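Local atomic coordinates of Uly1 (Catenovulum maritimum, PDB entry 7DRQ), a protein that probably breaks down the algal polysaccharide ulvan by lyase-type cleavage, as a calcium-binding ulvan lyase of polysaccharide lyase family 24. Residues 199-205 / 216-221; 376-380 / 392-398; 4-10 / 472-478. All blocks are in the same frame, centred on the assembly; numbering follows the deposited sequence.

Contact 1: residues 199-205 / 216-221; sequences SRLTYPT and LHMRQG
Two antiparallel strands, 201-205 and 216-220, run with axes 4.6 Å apart at closest and their directions at 149°. L201 faces Q220 as a non-hydrogen-bonded pair; T202/R219 and T205/H217 are hydrogen-bonded pairs. Between these, Y203 and P204 stand opposite the single residue M218, a beta bulge with Y203 at positive phi (68/67). T202 N to R219 O is 2.9 Å, R219 N to T202 O 2.8 Å, and T205 N to H217 O 3.1 Å. H217 N donates to T205 O at 3.0 Å as part of the pairing, and chi1 p brings ND1 round to the same oxygen, also at 3.0 Å. R219 (m, t, t) extends along Y203 (chi1 m), placing Y203 CE2 over its guanidinium, 3.4 Å from R219 NH1; R219 NH2 bonds to G264 O. Selenomethionine M218 (m, t, p) wedges its CE against L201 CB and P204 CD, 3.8 Å from each. At the far end R200 takes left-handed angles (60/37) and its O accepts from G221 N at 2.9 Å, while extended Q220 (t, t) sends NE2 to S199 O at 3.0 Å and OE1 to R227. This is the bulged inner hairpin of a four-stranded beta-propeller blade.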
loop_
_atom_site.group_PDB
_atom_site.type_symbol
_atom_site.label_atom_id
_atom_site.label_comp_id
_atom_site.label_asym_id
_atom_site.label_seq_id
_atom_site.Cartn_x
_atom_site.Cartn_y
_atom_site.Cartn_z
ATOM N N SER A 199 17.842 -4.750 0.412
ATOM C CA SER A 199 17.380 -5.971 1.046
ATOM C C SER A 199 16.409 -5.653 2.182
ATOM O O SER A 199 16.355 -4.528 2.693
ATOM C CB SER A 199 18.556 -6.786 1.583
ATOM O OG SER A 199 19.237 -6.039 2.561
ATOM N N ARG A 200 15.631 -6.670 2.559
ATOM C CA ARG A 200 14.668 -6.594 3.657
ATOM C C ARG A 200 13.607 -5.517 3.428
ATOM O O ARG A 200 13.162 -4.860 4.371
ATOM C CB ARG A 200 15.373 -6.379 5.001
ATOM C CG ARG A 200 16.284 -7.531 5.390
ATOM C CD ARG A 200 16.760 -7.379 6.836
ATOM N NE ARG A 200 17.161 -8.657 7.421
ATOM C CZ ARG A 200 18.410 -9.110 7.426
ATOM N NH1 ARG A 200 19.370 -8.387 6.872
ATOM N NH2 ARG A 200 18.703 -10.283 7.978
ATOM N N LEU A 201 13.170 -5.353 2.179
ATOM C CA LEU A 201 12.175 -4.339 1.840
ATOM C C LEU A 201 10.804 -4.970 1.592
ATOM O O LEU A 201 10.700 -6.046 0.992
ATOM C CB LEU A 201 12.617 -3.537 0.614
ATOM C CG LEU A 201 13.892 -2.693 0.742
ATOM C CD1 LEU A 201 14.209 -2.009 -0.576
ATOM C CD2 LEU A 201 13.741 -1.660 1.848
ATOM N N THR A 202 9.750 -4.270 2.030
ATOM C CA THR A 202 8.363 -4.699 1.862
ATOM C C THR A 202 7.485 -3.464 1.652
ATOM O O THR A 202 7.845 -2.350 2.048
ATOM C CB THR A 202 7.868 -5.494 3.088
ATOM O OG1 THR A 202 8.874 -6.437 3.501
ATOM C CG2 THR A 202 6.549 -6.252 2.785
ATOM N N TYR A 203 6.335 -3.671 0.990
ATOM C CA TYR A 203 5.259 -2.691 0.810
ATOM C C TYR A 203 5.629 -1.522 -0.093
ATOM O O TYR A 203 5.695 -0.380 0.385
ATOM C CB TYR A 203 4.803 -2.109 2.146
ATOM C CG TYR A 203 4.280 -3.095 3.144
ATOM C CD1 TYR A 203 3.165 -3.877 2.877
ATOM C CD2 TYR A 203 4.905 -3.232 4.370
ATOM C CE1 TYR A 203 2.690 -4.776 3.822
ATOM C CE2 TYR A 203 4.444 -4.117 5.310
ATOM C CZ TYR A 203 3.343 -4.883 5.039
ATOM O OH TYR A 203 2.910 -5.759 6.007
ATOM N N PRO A 204 5.844 -1.743 -1.391
ATOM C CA PRO A 204 6.122 -0.613 -2.299
ATOM C C PRO A 204 4.877 0.249 -2.478
ATOM O O PRO A 204 3.806 -0.255 -2.823
ATOM C CB PRO A 204 6.530 -1.300 -3.606
ATOM C CG PRO A 204 5.769 -2.620 -3.569
ATOM C CD PRO A 204 5.746 -3.030 -2.109
ATOM N N THR A 205 5.019 1.551 -2.212
ATOM C CA THR A 205 3.933 2.512 -2.371
ATOM C C THR A 205 4.506 3.798 -2.945
ATOM O O THR A 205 5.303 4.463 -2.278
ATOM C CB THR A 205 3.229 2.791 -1.038
ATOM O OG1 THR A 205 2.708 1.566 -0.514
ATOM C CG2 THR A 205 2.060 3.767 -1.248
ATOM N N LEU A 216 8.890 7.122 -3.918
ATOM C CA LEU A 216 8.561 5.773 -3.488
ATOM C C LEU A 216 8.924 5.625 -2.019
ATOM O O LEU A 216 9.941 6.163 -1.587
ATOM C CB LEU A 216 9.315 4.730 -4.305
ATOM C CG LEU A 216 9.314 3.356 -3.644
ATOM C CD1 LEU A 216 7.965 2.596 -3.905
ATOM C CD2 LEU A 216 10.505 2.549 -4.042
ATOM N N HIS A 217 8.090 4.934 -1.244
ATOM C CA HIS A 217 8.527 4.517 0.083
ATOM C C HIS A 217 8.247 3.038 0.306
ATOM O O HIS A 217 7.335 2.458 -0.284
ATOM C CB HIS A 217 7.922 5.377 1.222
ATOM C CG HIS A 217 6.477 5.108 1.533
ATOM N ND1 HIS A 217 5.469 5.263 0.605
ATOM C CD2 HIS A 217 5.868 4.779 2.697
ATOM C CE1 HIS A 217 4.303 5.001 1.175
ATOM N NE2 HIS A 217 4.519 4.707 2.445
HETATM N N MSE A 218 9.089 2.430 1.144
HETATM C CA MSE A 218 8.981 1.025 1.508
HETATM C C MSE A 218 9.369 0.888 2.973
HETATM O O MSE A 218 9.969 1.793 3.562
HETATM C CB MSE A 218 9.867 0.129 0.627
HETATM C CG MSE A 218 9.538 0.204 -0.870
HETATM SE SE MSE A 218 10.490 -1.146 -1.919
HETATM C CE MSE A 218 9.499 -2.701 -1.324
ATOM N N ARG A 219 9.030 -0.249 3.553
ATOM C CA ARG A 219 9.443 -0.571 4.909
ATOM C C ARG A 219 10.667 -1.461 4.826
ATOM O O ARG A 219 10.727 -2.369 3.993
ATOM C CB ARG A 219 8.325 -1.276 5.678
ATOM C CG ARG A 219 7.137 -0.394 5.956
ATOM C CD ARG A 219 6.108 -1.097 6.822
ATOM N NE ARG A 219 4.786 -0.496 6.650
ATOM C CZ ARG A 219 3.669 -0.993 7.161
ATOM N NH1 ARG A 219 3.704 -2.107 7.889
ATOM N NH2 ARG A 219 2.518 -0.371 6.955
ATOM N N GLN A 220 11.661 -1.170 5.652
ATOM C CA GLN A 220 12.875 -1.966 5.680
ATOM C C GLN A 220 13.051 -2.569 7.063
ATOM O O GLN A 220 12.861 -1.887 8.073
ATOM C CB GLN A 220 14.105 -1.142 5.326
ATOM C CG GLN A 220 15.321 -2.031 5.038
ATOM C CD GLN A 220 16.514 -1.253 4.516
ATOM O OE1 GLN A 220 16.727 -0.101 4.883
ATOM N NE2 GLN A 220 17.302 -1.887 3.653
ATOM N N GLY A 221 13.428 -3.840 7.096
ATOM C CA GLY A 221 13.754 -4.485 8.356
ATOM C C GLY A 221 12.735 -5.528 8.759
ATOM O O GLY A 221 12.240 -6.286 7.919
#

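Contact 2: residues 376-380 / 392-398; sequences KVYSH and TTTDFPP
This is the end of a beta hairpin at the outer edge of a propeller blade, where the last strand, 391-393, leaves strand 372-383 and the chain folds back over it. Within 376-380 and 392-398 the pairing ends at H380/T393, an antiparallel hydrogen-bonded pair: H380 N to T393 O and T393 N to H380 O, both 2.9 Å. T393 OG1 then accepts from D395 N at 3.0 Å, an ST turn, and D395 (-85/72) centres an inverse gamma turn. Where the strands part, a water takes over, accepting from Y378 N and donating to T394 O at 2.9 Å each; V377 CG1 meets T394 CG2 at 3.6 Å. F396 (chi1 t) swings back toward the strand, its CD1 3.6 Å from H380 CB, its ring oblique to the imidazole. Y378 (chi1 m) lies flat beneath P398, whose CA stands 3.5 Å from the ring centroid in a CH-pi contact. H380 (chi1 t) spends ND1 on N429 and NE2 on H360. Beyond the last strand pair the contact is carried by a bridging water and by mostly apolar packing, in which F396, P398 and the V377/T394 pair take part.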
loop_
_atom_site.group_PDB
_atom_site.type_symbol
_atom_site.label_atom_id
_atom_site.label_comp_id
_atom_site.label_asym_id
_atom_site.label_seq_id
_atom_site.Cartn_x
_atom_site.Cartn_y
_atom_site.Cartn_z
ATOM N N LYS A 376 -14.283 -3.826 19.979
ATOM C CA LYS A 376 -13.623 -3.093 18.903
ATOM C C LYS A 376 -13.948 -1.616 19.053
ATOM O O LYS A 376 -15.123 -1.233 19.063
ATOM C CB LYS A 376 -14.074 -3.597 17.529
ATOM C CG LYS A 376 -13.852 -5.087 17.292
ATOM C CD LYS A 376 -14.444 -5.508 15.944
ATOM C CE LYS A 376 -14.135 -6.956 15.603
ATOM N NZ LYS A 376 -14.566 -7.301 14.209
ATOM N N VAL A 377 -12.917 -0.787 19.171
ATOM C CA VAL A 377 -13.096 0.652 19.313
ATOM C C VAL A 377 -12.521 1.319 18.073
ATOM O O VAL A 377 -11.332 1.161 17.769
ATOM C CB VAL A 377 -12.415 1.194 20.577
ATOM C CG1 VAL A 377 -12.629 2.697 20.666
ATOM C CG2 VAL A 377 -12.930 0.462 21.824
ATOM N N TYR A 378 -13.350 2.076 17.360
ATOM C CA TYR A 378 -12.883 2.846 16.213
ATOM C C TYR A 378 -12.730 4.303 16.622
ATOM O O TYR A 378 -13.618 4.860 17.271
ATOM C CB TYR A 378 -13.851 2.702 15.034
ATOM C CG TYR A 378 -14.036 1.260 14.627
ATOM C CD1 TYR A 378 -13.191 0.669 13.694
ATOM C CD2 TYR A 378 -15.042 0.479 15.196
ATOM C CE1 TYR A 378 -13.345 -0.655 13.334
ATOM C CE2 TYR A 378 -15.202 -0.841 14.840
ATOM C CZ TYR A 378 -14.358 -1.402 13.910
ATOM O OH TYR A 378 -14.524 -2.720 13.559
ATOM N N SER A 379 -11.602 4.920 16.264
ATOM C CA SER A 379 -11.351 6.302 16.656
ATOM C C SER A 379 -11.150 7.182 15.432
ATOM O O SER A 379 -10.664 6.739 14.390
ATOM C CB SER A 379 -10.116 6.448 17.580
ATOM O OG SER A 379 -8.960 5.851 17.011
ATOM N N HIS A 380 -11.550 8.439 15.586
ATOM C CA HIS A 380 -11.335 9.482 14.597
ATOM C C HIS A 380 -10.697 10.653 15.320
ATOM O O HIS A 380 -11.297 11.218 16.239
ATOM C CB HIS A 380 -12.654 9.891 13.947
ATOM C CG HIS A 380 -12.522 10.933 12.882
ATOM N ND1 HIS A 380 -13.619 11.561 12.330
ATOM C CD2 HIS A 380 -11.433 11.457 12.263
ATOM C CE1 HIS A 380 -13.214 12.425 11.414
ATOM N NE2 HIS A 380 -11.893 12.379 11.351
ATOM N N THR A 392 -10.313 13.790 19.483
ATOM C CA THR A 392 -10.445 12.356 19.260
ATOM C C THR A 392 -11.828 11.933 19.732
ATOM O O THR A 392 -12.214 12.236 20.865
ATOM C CB THR A 392 -9.381 11.552 20.009
ATOM O OG1 THR A 392 -8.076 11.920 19.546
ATOM C CG2 THR A 392 -9.584 10.067 19.782
ATOM N N THR A 393 -12.558 11.225 18.873
ATOM C CA THR A 393 -13.852 10.659 19.233
ATOM C C THR A 393 -13.869 9.185 18.857
ATOM O O THR A 393 -13.222 8.773 17.890
ATOM C CB THR A 393 -15.015 11.407 18.535
ATOM O OG1 THR A 393 -16.280 10.891 18.992
ATOM C CG2 THR A 393 -14.931 11.254 17.020
ATOM N N THR A 394 -14.580 8.380 19.648
ATOM C CA THR A 394 -14.861 6.998 19.270
ATOM C C THR A 394 -16.224 6.864 18.619
ATOM O O THR A 394 -16.669 5.743 18.343
ATOM C CB THR A 394 -14.760 6.062 20.478
ATOM O OG1 THR A 394 -15.746 6.428 21.449
ATOM C CG2 THR A 394 -13.379 6.172 21.105
ATOM N N ASP A 395 -16.896 7.986 18.362
ATOM C CA ASP A 395 -18.161 7.990 17.630
ATOM C C ASP A 395 -17.852 8.000 16.132
ATOM O O ASP A 395 -18.027 8.993 15.421
ATOM C CB ASP A 395 -19.010 9.178 18.065
ATOM C CG ASP A 395 -20.387 9.183 17.427
ATOM O OD1 ASP A 395 -20.764 8.178 16.792
ATOM O OD2 ASP A 395 -21.097 10.199 17.570
ATOM N N PHE A 396 -17.379 6.845 15.653
ATOM C CA PHE A 396 -16.884 6.668 14.294
ATOM C C PHE A 396 -17.215 5.259 13.822
ATOM O O PHE A 396 -17.075 4.307 14.603
ATOM C CB PHE A 396 -15.367 6.910 14.232
ATOM C CG PHE A 396 -14.812 6.924 12.842
ATOM C CD1 PHE A 396 -15.052 8.001 12.000
ATOM C CD2 PHE A 396 -14.056 5.865 12.373
ATOM C CE1 PHE A 396 -14.547 8.020 10.703
ATOM C CE2 PHE A 396 -13.547 5.875 11.077
ATOM C CZ PHE A 396 -13.798 6.954 10.239
ATOM N N PRO A 397 -17.647 5.085 12.573
ATOM C CA PRO A 397 -18.097 3.758 12.121
ATOM C C PRO A 397 -16.921 2.833 11.867
ATOM O O PRO A 397 -15.756 3.266 11.882
ATOM C CB PRO A 397 -18.857 4.073 10.820
ATOM C CG PRO A 397 -18.201 5.286 10.309
ATOM C CD PRO A 397 -17.879 6.108 11.540
ATOM N N PRO A 398 -17.179 1.546 11.628
ATOM C CA PRO A 398 -16.079 0.615 11.344
ATOM C C PRO A 398 -15.451 0.822 9.977
ATOM O O PRO A 398 -15.532 -0.062 9.123
ATOM C CB PRO A 398 -16.755 -0.763 11.433
ATOM C CG PRO A 398 -18.019 -0.527 12.199
ATOM C CD PRO A 398 -18.459 0.837 11.795
HETATM O O HOH W 1 -15.909 2.987 18.297
#

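Contact 3: residues 4-10 / 472-478; sequences LEHEIKV and TYLQIIN
I8, L474, I476 and V10 make the apolar centre, with I8 CD1 3.9 Å from L474 CD2 and 4.1 Å from I476 CD1, and V10 CG2 4.2 Å from L474 CB. I8 is m at chi1 with chi2 near 118°, between wells; L474 is t, p and I476 m, t. Y79, M62 and V60, from strands 73-80 and 59-65 of another sheet, pack on this face.

The backbones beneath are antiparallel, axes 4.4 Å apart at closest and 155° between directions. I8/L474 and H6/I476 are hydrogen-bonded pairs: I8 N to L474 O and L474 N to I8 O are both 2.8 Å, I476 N to H6 O 3.0 Å. V10 N reaches T472 O at 2.9 Å. A classic bulge shifts the register at the start of 4-10: E5, with near-helical angles (-103/-37), and H6 both donate to I476 O, E5 N at 2.8 Å and H6 N at 3.3 Å.

On the other face L4 CD1 meets I477 CG1 at 3.6 Å, K9 CG lies over the Y473 ring, and E7 OE1 accepts from Q475 NE2 at 2.9 Å. At the polar end of the pairing, N478 ND2 donates to E5 OE2 at 2.8 Å while E5 OE1 forms a salt bridge with K455; K9 turns its amine away to D12.

Strand 3-15 thus completes, as outermost strand, a sheet whose other three strands come from the C-terminal end of the chain: the "Velcro" closure of a beta-propeller.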
loop_
_atom_site.group_PDB
_atom_site.type_symbol
_atom_site.label_atom_id
_atom_site.label_comp_id
_atom_site.label_asym_id
_atom_site.label_seq_id
_atom_site.Cartn_x
_atom_site.Cartn_y
_atom_site.Cartn_z
ATOM N N LEU A 4 -21.949 7.390 -10.780
ATOM C CA LEU A 4 -21.172 6.378 -11.485
ATOM C C LEU A 4 -21.114 6.735 -12.966
ATOM O O LEU A 4 -22.160 6.870 -13.616
ATOM C CB LEU A 4 -21.799 4.997 -11.286
ATOM C CG LEU A 4 -21.148 3.813 -12.020
ATOM C CD1 LEU A 4 -19.668 3.647 -11.617
ATOM C CD2 LEU A 4 -21.905 2.525 -11.754
ATOM N N GLU A 5 -19.903 6.879 -13.507
ATOM C CA GLU A 5 -19.720 7.265 -14.904
ATOM C C GLU A 5 -19.336 6.107 -15.815
ATOM O O GLU A 5 -19.771 6.070 -16.969
ATOM C CB GLU A 5 -18.653 8.352 -15.028
ATOM C CG GLU A 5 -19.028 9.648 -14.336
ATOM C CD GLU A 5 -18.098 10.782 -14.691
ATOM O OE1 GLU A 5 -16.914 10.513 -14.996
ATOM O OE2 GLU A 5 -18.554 11.943 -14.661
ATOM N N HIS A 6 -18.509 5.176 -15.339
ATOM C CA HIS A 6 -18.011 4.094 -16.175
ATOM C C HIS A 6 -17.845 2.831 -15.343
ATOM O O HIS A 6 -17.487 2.897 -14.164
ATOM C CB HIS A 6 -16.676 4.464 -16.831
ATOM C CG HIS A 6 -16.757 5.668 -17.718
ATOM N ND1 HIS A 6 -16.337 6.920 -17.323
ATOM C CD2 HIS A 6 -17.227 5.813 -18.981
ATOM C CE1 HIS A 6 -16.541 7.783 -18.304
ATOM N NE2 HIS A 6 -17.085 7.137 -19.320
ATOM N N GLU A 7 -18.096 1.683 -15.968
ATOM C CA GLU A 7 -17.869 0.384 -15.343
ATOM C C GLU A 7 -17.239 -0.521 -16.391
ATOM O O GLU A 7 -17.839 -0.755 -17.443
ATOM C CB GLU A 7 -19.175 -0.202 -14.811
ATOM C CG GLU A 7 -19.001 -1.527 -14.120
ATOM C CD GLU A 7 -20.079 -1.776 -13.097
ATOM O OE1 GLU A 7 -19.805 -2.527 -12.148
ATOM O OE2 GLU A 7 -21.202 -1.224 -13.252
ATOM N N ILE A 8 -16.029 -1.009 -16.115
ATOM C CA ILE A 8 -15.163 -1.631 -17.110
ATOM C C ILE A 8 -14.663 -2.957 -16.560
ATOM O O ILE A 8 -14.068 -2.998 -15.482
ATOM C CB ILE A 8 -13.965 -0.722 -17.455
ATOM C CG1 ILE A 8 -14.447 0.643 -17.937
ATOM C CG2 ILE A 8 -13.059 -1.376 -18.490
ATOM C CD1 ILE A 8 -13.996 1.773 -17.037
ATOM N N LYS A 9 -14.852 -4.034 -17.309
ATOM C CA LYS A 9 -14.276 -5.297 -16.873
ATOM C C LYS A 9 -12.783 -5.287 -17.170
ATOM O O LYS A 9 -12.351 -4.884 -18.254
ATOM C CB LYS A 9 -14.958 -6.489 -17.550
ATOM C CG LYS A 9 -14.350 -7.822 -17.159
ATOM C CD LYS A 9 -15.297 -8.981 -17.480
ATOM C CE LYS A 9 -15.108 -9.497 -18.891
ATOM N NZ LYS A 9 -16.017 -10.667 -19.168
ATOM N N VAL A 10 -11.985 -5.678 -16.188
ATOM C CA VAL A 10 -10.549 -5.735 -16.403
ATOM C C VAL A 10 -10.122 -7.118 -16.855
ATOM O O VAL A 10 -9.425 -7.262 -17.864
ATOM C CB VAL A 10 -9.811 -5.302 -15.126
ATOM C CG1 VAL A 10 -8.286 -5.398 -15.332
ATOM C CG2 VAL A 10 -10.224 -3.884 -14.756
ATOM N N THR A 472 -12.334 -9.035 -12.122
ATOM C CA THR A 472 -12.169 -7.713 -11.547
ATOM C C THR A 472 -12.749 -6.663 -12.479
ATOM O O THR A 472 -12.818 -6.848 -13.699
ATOM C CB THR A 472 -10.689 -7.375 -11.273
ATOM O OG1 THR A 472 -9.962 -7.515 -12.489
ATOM C CG2 THR A 472 -10.115 -8.323 -10.241
ATOM N N TYR A 473 -13.149 -5.549 -11.877
ATOM C CA TYR A 473 -13.761 -4.435 -12.572
ATOM C C TYR A 473 -13.088 -3.147 -12.137
ATOM O O TYR A 473 -12.531 -3.054 -11.041
ATOM C CB TYR A 473 -15.256 -4.324 -12.259
ATOM C CG TYR A 473 -16.080 -5.299 -13.051
ATOM C CD1 TYR A 473 -16.274 -6.591 -12.602
ATOM C CD2 TYR A 473 -16.638 -4.928 -14.266
ATOM C CE1 TYR A 473 -17.021 -7.497 -13.339
ATOM C CE2 TYR A 473 -17.383 -5.823 -15.006
ATOM C CZ TYR A 473 -17.568 -7.101 -14.539
ATOM O OH TYR A 473 -18.315 -7.997 -15.281
ATOM N N LEU A 474 -13.186 -2.148 -13.003
ATOM C CA LEU A 474 -12.869 -0.771 -12.667
ATOM C C LEU A 474 -14.143 0.058 -12.726
ATOM O O LEU A 474 -14.849 0.040 -13.744
ATOM C CB LEU A 474 -11.842 -0.188 -13.637
ATOM C CG LEU A 474 -11.689 1.342 -13.595
ATOM C CD1 LEU A 474 -11.137 1.801 -12.239
ATOM C CD2 LEU A 474 -10.786 1.842 -14.742
ATOM N N GLN A 475 -14.430 0.795 -11.656
ATOM C CA GLN A 475 -15.504 1.780 -11.677
ATOM C C GLN A 475 -14.920 3.183 -11.579
ATOM O O GLN A 475 -13.961 3.419 -10.837
ATOM C CB GLN A 475 -16.510 1.556 -10.547
ATOM C CG GLN A 475 -17.375 0.311 -10.742
ATOM C CD GLN A 475 -18.522 0.236 -9.759
ATOM O OE1 GLN A 475 -18.629 1.055 -8.841
ATOM N NE2 GLN A 475 -19.388 -0.759 -9.940
ATOM N N ILE A 476 -15.482 4.104 -12.357
ATOM C CA ILE A 476 -15.074 5.507 -12.328
ATOM C C ILE A 476 -16.284 6.298 -11.853
ATOM O O ILE A 476 -17.327 6.331 -12.524
ATOM C CB ILE A 476 -14.558 5.997 -13.684
ATOM C CG1 ILE A 476 -13.415 5.095 -14.163
ATOM C CG2 ILE A 476 -14.051 7.435 -13.580
ATOM C CD1 ILE A 476 -12.942 5.408 -15.582
ATOM N N ILE A 477 -16.156 6.904 -10.678
ATOM C CA ILE A 477 -17.262 7.548 -9.988
ATOM C C ILE A 477 -16.890 9.011 -9.803
ATOM O O ILE A 477 -15.837 9.327 -9.235
ATOM C CB ILE A 477 -17.568 6.866 -8.644
ATOM C CG1 ILE A 477 -18.111 5.440 -8.861
ATOM C CG2 ILE A 477 -18.562 7.687 -7.849
ATOM C CD1 ILE A 477 -18.060 4.560 -7.589
ATOM N N ASN A 478 -17.735 9.899 -10.314
ATOM C CA ASN A 478 -17.498 11.332 -10.216
ATOM C C ASN A 478 -17.886 11.813 -8.826
ATOM O O ASN A 478 -19.040 11.664 -8.412
ATOM C CB ASN A 478 -18.305 12.066 -11.290
ATOM C CG ASN A 478 -17.820 13.473 -11.514
ATOM O OD1 ASN A 478 -17.549 14.204 -10.564
ATOM N ND2 ASN A 478 -17.701 13.868 -12.778
#

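Overall arrangement
Starting at the N terminus, strand 3-15 immediately supplies one half of contact 3, but its partner, strand 469-478, arrives only some 460 residues later. Inside that long loop the chain builds its propeller sheets one after another. Contact 1 closes a short hairpin between 201-208 and 214-220, near the centre of the chain. Contact 2 closes another, between 372-383 and 391-393, at the outer edge of a later sheet. These two follow in series, and both nest inside contact 3; none cross or touch, their centres lying 29 to 30 Å apart. Contacts 1 and 2 each shape a single blade, whereas contact 3 joins the chain ends and shuts the ring.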